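Local coordinates for protein M32 carboxypeptidase (Chitinophagaceae bacterium, PDB 7A03) that probably acts as a metal-dependent carboxypeptidase of the M32 (Taq) family, removing amino acids from the C-terminal ends of peptides, at residues A[95-100]-A[161-166]; A[89-94]-A[284-289]. All coordinates share one frame; numbering follows the deposited sequence.

Contact 1 (A[95-100]-A[161-166]); sequences YDKNKK and LNEYEK
NZ of K97 donates a short hydrogen bond to OE1 of E163, 2.6 Å long, and the opposite charges make the pair a salt bridge. The two side chains reach for each other from opposite directions and span the distance between the helices, CA of K97 standing 9.7 Å from CA of E163. The ammonium meets OE1 on its syn side but lies 33° out of the carboxylate plane, which makes the approach tilted. Behind NZ, the lysine methylene CE is nearly equidistant from the two oxygens, 3.1 Å from E163 OE1 and 3.2 Å from E163 OE2, which brings the end of the aliphatic chain against the carboxylate as well. E163 bends at chi2 (-74°), which helps carry its carboxylate toward the lysine although its CB does not point there. NZ also hydrogen-bonds Y101 OH, and L150 of helix 129-150 touches both side chains. With an alanine in place of K97, E163 would probably lose its charged mate on the facing helix and its carboxylate would be freer to turn. The arrangement is a surface salt bridge between two helices, 82-100 and 157-164, of a largely helical metallopeptidase fold.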
loop_
_atom_site.group_PDB
_atom_site.type_symbol
_atom_site.label_atom_id
_atom_site.label_comp_id
_atom_site.label_asym_id
_atom_site.label_seq_id
_atom_site.Cartn_x
_atom_site.Cartn_y
_atom_site.Cartn_z
ATOM N N TYR A 95 4.831 11.365 19.199
ATOM C CA TYR A 95 4.263 12.466 19.967
ATOM C C TYR A 95 4.958 13.779 19.637
ATOM O O TYR A 95 4.291 14.802 19.433
ATOM C CB TYR A 95 4.386 12.137 21.456
ATOM C CG TYR A 95 3.863 13.188 22.410
ATOM C CD1 TYR A 95 4.685 14.214 22.873
ATOM C CD2 TYR A 95 2.554 13.133 22.873
ATOM C CE1 TYR A 95 4.201 15.166 23.766
ATOM C CE2 TYR A 95 2.064 14.089 23.769
ATOM C CZ TYR A 95 2.889 15.095 24.202
ATOM O OH TYR A 95 2.396 16.024 25.084
ATOM N N ASP A 96 6.292 13.768 19.549
ATOM C CA ASP A 96 7.040 15.012 19.355
ATOM C C ASP A 96 6.860 15.559 17.945
ATOM O O ASP A 96 6.918 16.790 17.735
ATOM C CB ASP A 96 8.525 14.790 19.645
ATOM C CG ASP A 96 8.829 14.730 21.128
ATOM O OD1 ASP A 96 8.027 15.254 21.932
ATOM O OD2 ASP A 96 9.884 14.167 21.488
ATOM N N LYS A 97 6.650 14.664 16.975
ATOM C CA LYS A 97 6.372 15.111 15.615
ATOM C C LYS A 97 5.297 16.198 15.597
ATOM O O LYS A 97 5.492 17.271 15.014
ATOM C CB LYS A 97 5.977 13.909 14.759
ATOM C CG LYS A 97 6.207 14.115 13.284
ATOM C CD LYS A 97 4.888 14.023 12.551
ATOM C CE LYS A 97 4.901 14.916 11.339
ATOM N NZ LYS A 97 3.607 14.951 10.603
ATOM N N ASN A 98 4.174 15.954 16.278
ATOM C CA ASN A 98 3.111 16.956 16.341
ATOM C C ASN A 98 3.592 18.247 16.994
ATOM O O ASN A 98 3.172 19.347 16.606
ATOM C CB ASN A 98 1.911 16.398 17.108
ATOM C CG ASN A 98 1.329 15.162 16.458
ATOM O OD1 ASN A 98 0.831 15.215 15.337
ATOM N ND2 ASN A 98 1.385 14.038 17.164
ATOM N N LYS A 99 4.462 18.140 17.997
ATOM C CA LYS A 99 4.888 19.338 18.707
ATOM C C LYS A 99 5.827 20.204 17.879
ATOM O O LYS A 99 6.063 21.360 18.245
ATOM C CB LYS A 99 5.496 18.969 20.064
ATOM C CG LYS A 99 4.599 18.054 20.911
ATOM C CD LYS A 99 3.376 18.794 21.457
ATOM C CE LYS A 99 2.364 17.822 22.072
ATOM N NZ LYS A 99 1.224 18.522 22.735
ATOM N N LYS A 100 6.353 19.682 16.768
ATOM C CA LYS A 100 7.157 20.536 15.891
ATOM C C LYS A 100 6.327 21.610 15.168
ATOM O O LYS A 100 6.861 22.678 14.847
ATOM C CB LYS A 100 7.941 19.689 14.884
ATOM C CG LYS A 100 9.181 19.032 15.463
ATOM C CD LYS A 100 9.756 17.992 14.504
ATOM C CE LYS A 100 10.787 17.107 15.195
ATOM N NZ LYS A 100 10.877 15.758 14.565
ATOM N N LEU A 161 9.251 12.036 2.470
ATOM C CA LEU A 161 9.483 10.601 2.305
ATOM C C LEU A 161 9.499 9.895 3.657
ATOM O O LEU A 161 8.803 8.889 3.861
ATOM C CB LEU A 161 10.789 10.349 1.532
ATOM C CG LEU A 161 10.837 10.738 0.052
ATOM C CD1 LEU A 161 12.257 10.725 -0.451
ATOM C CD2 LEU A 161 9.959 9.811 -0.790
ATOM N N ASN A 162 10.250 10.456 4.614
ATOM C CA ASN A 162 10.366 9.862 5.942
ATOM C C ASN A 162 9.022 9.772 6.656
ATOM O O ASN A 162 8.805 8.843 7.440
ATOM C CB ASN A 162 11.368 10.655 6.779
ATOM C CG ASN A 162 11.635 10.018 8.122
ATOM O OD1 ASN A 162 12.295 8.988 8.205
ATOM N ND2 ASN A 162 11.139 10.642 9.186
ATOM N N GLU A 163 8.115 10.716 6.390
ATOM C CA GLU A 163 6.782 10.672 6.982
ATOM C C GLU A 163 6.063 9.387 6.628
ATOM O O GLU A 163 5.406 8.777 7.481
ATOM C CB GLU A 163 5.966 11.854 6.471
ATOM C CG GLU A 163 6.345 13.139 7.124
ATOM C CD GLU A 163 5.835 13.196 8.533
ATOM O OE1 GLU A 163 4.619 13.412 8.700
ATOM O OE2 GLU A 163 6.639 12.997 9.467
ATOM N N TYR A 164 6.162 8.961 5.368
ATOM C CA TYR A 164 5.342 7.850 4.924
ATOM C C TYR A 164 6.081 6.527 4.963
ATOM O O TYR A 164 5.437 5.473 4.920
ATOM C CB TYR A 164 4.764 8.122 3.527
ATOM C CG TYR A 164 3.611 9.103 3.559
ATOM C CD1 TYR A 164 2.371 8.736 4.089
ATOM C CD2 TYR A 164 3.757 10.397 3.084
ATOM C CE1 TYR A 164 1.318 9.636 4.136
ATOM C CE2 TYR A 164 2.709 11.295 3.121
ATOM C CZ TYR A 164 1.495 10.917 3.648
ATOM O OH TYR A 164 0.459 11.822 3.678
ATOM N N GLU A 165 7.404 6.569 5.090
ATOM C CA GLU A 165 8.221 5.364 5.176
ATOM C C GLU A 165 9.477 5.754 5.947
ATOM O O GLU A 165 10.401 6.346 5.379
ATOM C CB GLU A 165 8.557 4.860 3.784
ATOM C CG GLU A 165 9.256 3.534 3.759
ATOM C CD GLU A 165 8.349 2.348 4.123
ATOM O OE1 GLU A 165 7.106 2.460 4.069
ATOM O OE2 GLU A 165 8.913 1.283 4.452
ATOM N N LYS A 166 9.498 5.431 7.238
ATOM C CA LYS A 166 10.624 5.804 8.076
ATOM C C LYS A 166 11.905 5.235 7.496
ATOM O O LYS A 166 12.000 4.034 7.230
ATOM C CB LYS A 166 10.411 5.283 9.497
ATOM C CG LYS A 166 11.525 5.651 10.458
ATOM C CD LYS A 166 11.165 5.303 11.907
ATOM C CE LYS A 166 12.269 5.741 12.864
ATOM N NZ LYS A 166 12.209 5.019 14.173
#

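Contact 2 (A[89-94]-A[284-289]); sequences ALSLED and GLPCGE
P286 points its ring at helix 82-100 and meets two consecutive residues there, L90 at CB and CG of the ring and S91 at CG and CD, so that CG is shared. The leucine and the proline ring run alongside each other, pointing opposite ways, an apolar contact in which L90 CB lies 3.7 Å from P286 CB. The leucine branch CD1 reaches the same ring carbon, also at 3.7 Å from P286 CB, so that the proline carbon is touched by both the root and one tip of the leucine. In S91 the hydroxyl stands anti to the carbonyl carbon (chi1 -80°), which sets OG against the ring at 3.4 Å from P286 CG and 3.5 Å from P286 CD. These are contacts with carbon; the strongest polar partner of S91 OG is Y14 OH, to which it is hydrogen-bonded. All three touching residues are buried. Beside them the carboxylates of D94 and E289 come no closer than 5.0 Å between D94 OD2 and E289 OE1, and both form salt bridges with R468, which probably offsets their like charges. The short 3-10 turn 286-288, in the loop joining helices 258-277 and 293-307, thus packs on helix 82-100, with Y14 of helix 9-37 touching P286 as well.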
loop_
_atom_site.group_PDB
_atom_site.type_symbol
_atom_site.label_atom_id
_atom_site.label_comp_id
_atom_site.label_asym_id
_atom_site.label_seq_id
_atom_site.Cartn_x
_atom_site.Cartn_y
_atom_site.Cartn_z
ATOM N N ALA A 89 10.022 4.642 23.033
ATOM C CA ALA A 89 10.815 5.457 22.109
ATOM C C ALA A 89 10.009 5.841 20.869
ATOM O O ALA A 89 10.031 7.003 20.425
ATOM C CB ALA A 89 12.098 4.719 21.718
ATOM N N LEU A 90 9.294 4.875 20.293
ATOM C CA LEU A 90 8.525 5.148 19.085
ATOM C C LEU A 90 7.354 6.067 19.387
ATOM O O LEU A 90 7.055 6.979 18.608
ATOM C CB LEU A 90 8.047 3.841 18.451
ATOM C CG LEU A 90 9.173 3.038 17.795
ATOM C CD1 LEU A 90 8.643 1.728 17.234
ATOM C CD2 LEU A 90 9.837 3.867 16.713
ATOM N N SER A 91 6.699 5.855 20.526
ATOM C CA SER A 91 5.568 6.697 20.885
ATOM C C SER A 91 6.032 8.123 21.156
ATOM O O SER A 91 5.327 9.081 20.820
ATOM C CB SER A 91 4.856 6.115 22.111
ATOM O OG SER A 91 3.998 5.042 21.752
ATOM N N LEU A 92 7.225 8.283 21.743
ATOM C CA LEU A 92 7.786 9.616 21.946
ATOM C C LEU A 92 8.096 10.294 20.615
ATOM O O LEU A 92 7.854 11.496 20.459
ATOM C CB LEU A 92 9.041 9.529 22.823
ATOM C CG LEU A 92 9.680 10.850 23.248
ATOM C CD1 LEU A 92 8.688 11.705 24.012
ATOM C CD2 LEU A 92 10.904 10.589 24.096
ATOM N N GLU A 93 8.641 9.551 19.647
ATOM C CA GLU A 93 8.829 10.123 18.313
ATOM C C GLU A 93 7.497 10.571 17.704
ATOM O O GLU A 93 7.374 11.704 17.202
ATOM C CB GLU A 93 9.521 9.107 17.407
ATOM C CG GLU A 93 10.987 8.925 17.741
ATOM C CD GLU A 93 11.648 7.824 16.936
ATOM O OE1 GLU A 93 11.050 7.365 15.938
ATOM O OE2 GLU A 93 12.768 7.414 17.311
ATOM N N ASP A 94 6.502 9.673 17.719
ATOM C CA ASP A 94 5.159 9.977 17.222
ATOM C C ASP A 94 4.595 11.225 17.894
ATOM O O ASP A 94 3.953 12.056 17.245
ATOM C CB ASP A 94 4.217 8.791 17.492
ATOM C CG ASP A 94 4.578 7.528 16.699
ATOM O OD1 ASP A 94 5.372 7.610 15.747
ATOM O OD2 ASP A 94 4.047 6.436 17.034
ATOM N N GLY A 284 -2.748 -0.959 20.405
ATOM C CA GLY A 284 -2.557 0.453 20.675
ATOM C C GLY A 284 -1.122 0.915 20.786
ATOM O O GLY A 284 -0.887 2.125 20.888
ATOM N N LEU A 285 -0.148 0.009 20.747
ATOM C CA LEU A 285 1.253 0.332 20.980
ATOM C C LEU A 285 2.055 0.113 19.708
ATOM O O LEU A 285 1.658 -0.670 18.837
ATOM C CB LEU A 285 1.823 -0.561 22.091
ATOM C CG LEU A 285 0.939 -0.717 23.332
ATOM C CD1 LEU A 285 1.617 -1.594 24.380
ATOM C CD2 LEU A 285 0.650 0.643 23.943
ATOM N N PRO A 286 3.207 0.782 19.570
ATOM C CA PRO A 286 3.964 0.649 18.316
ATOM C C PRO A 286 4.306 -0.787 17.957
ATOM O O PRO A 286 4.239 -1.156 16.779
ATOM C CB PRO A 286 5.206 1.526 18.553
ATOM C CG PRO A 286 4.727 2.563 19.557
ATOM C CD PRO A 286 3.796 1.791 20.468
ATOM N N CYS A 287 4.625 -1.621 18.945
ATOM C CA CYS A 287 4.919 -3.018 18.651
ATOM C C CYS A 287 3.665 -3.849 18.383
ATOM O O CYS A 287 3.782 -5.056 18.179
ATOM C CB CYS A 287 5.844 -3.632 19.710
ATOM S SG CYS A 287 7.491 -2.859 19.729
ATOM N N GLY A 288 2.480 -3.233 18.341
ATOM C CA GLY A 288 1.280 -3.890 17.859
ATOM C C GLY A 288 0.730 -3.342 16.559
ATOM O O GLY A 288 -0.396 -3.693 16.188
ATOM N N GLU A 289 1.479 -2.472 15.865
ATOM C CA GLU A 289 1.073 -1.856 14.608
ATOM C C GLU A 289 1.958 -2.360 13.470
ATOM O O GLU A 289 3.121 -2.700 13.681
ATOM C CB GLU A 289 1.216 -0.322 14.688
ATOM C CG GLU A 289 0.336 0.325 15.751
ATOM C CD GLU A 289 0.672 1.795 16.022
ATOM O OE1 GLU A 289 1.668 2.296 15.460
ATOM O OE2 GLU A 289 -0.080 2.453 16.791
#

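How the contacts relate
Contacts 1 and 2 draw on successive turns of one helix, 82-100, with segment 89-94 running directly into 95-100, and their centres lie about 12 Å apart on the same side of the chain's centre. Along the sequence, 161-166 comes between the helix and 284-289, so the shorter connection of contact 1 falls within the longer one of contact 2. The two also meet directly: K166 NZ forms a salt bridge with E93 OE1 at 3.2 Å and packs on L90. One helix therefore receives two parts of the M32 family region that are far from it in sequence, a charged meeting at the surface and an apolar one in a buried setting.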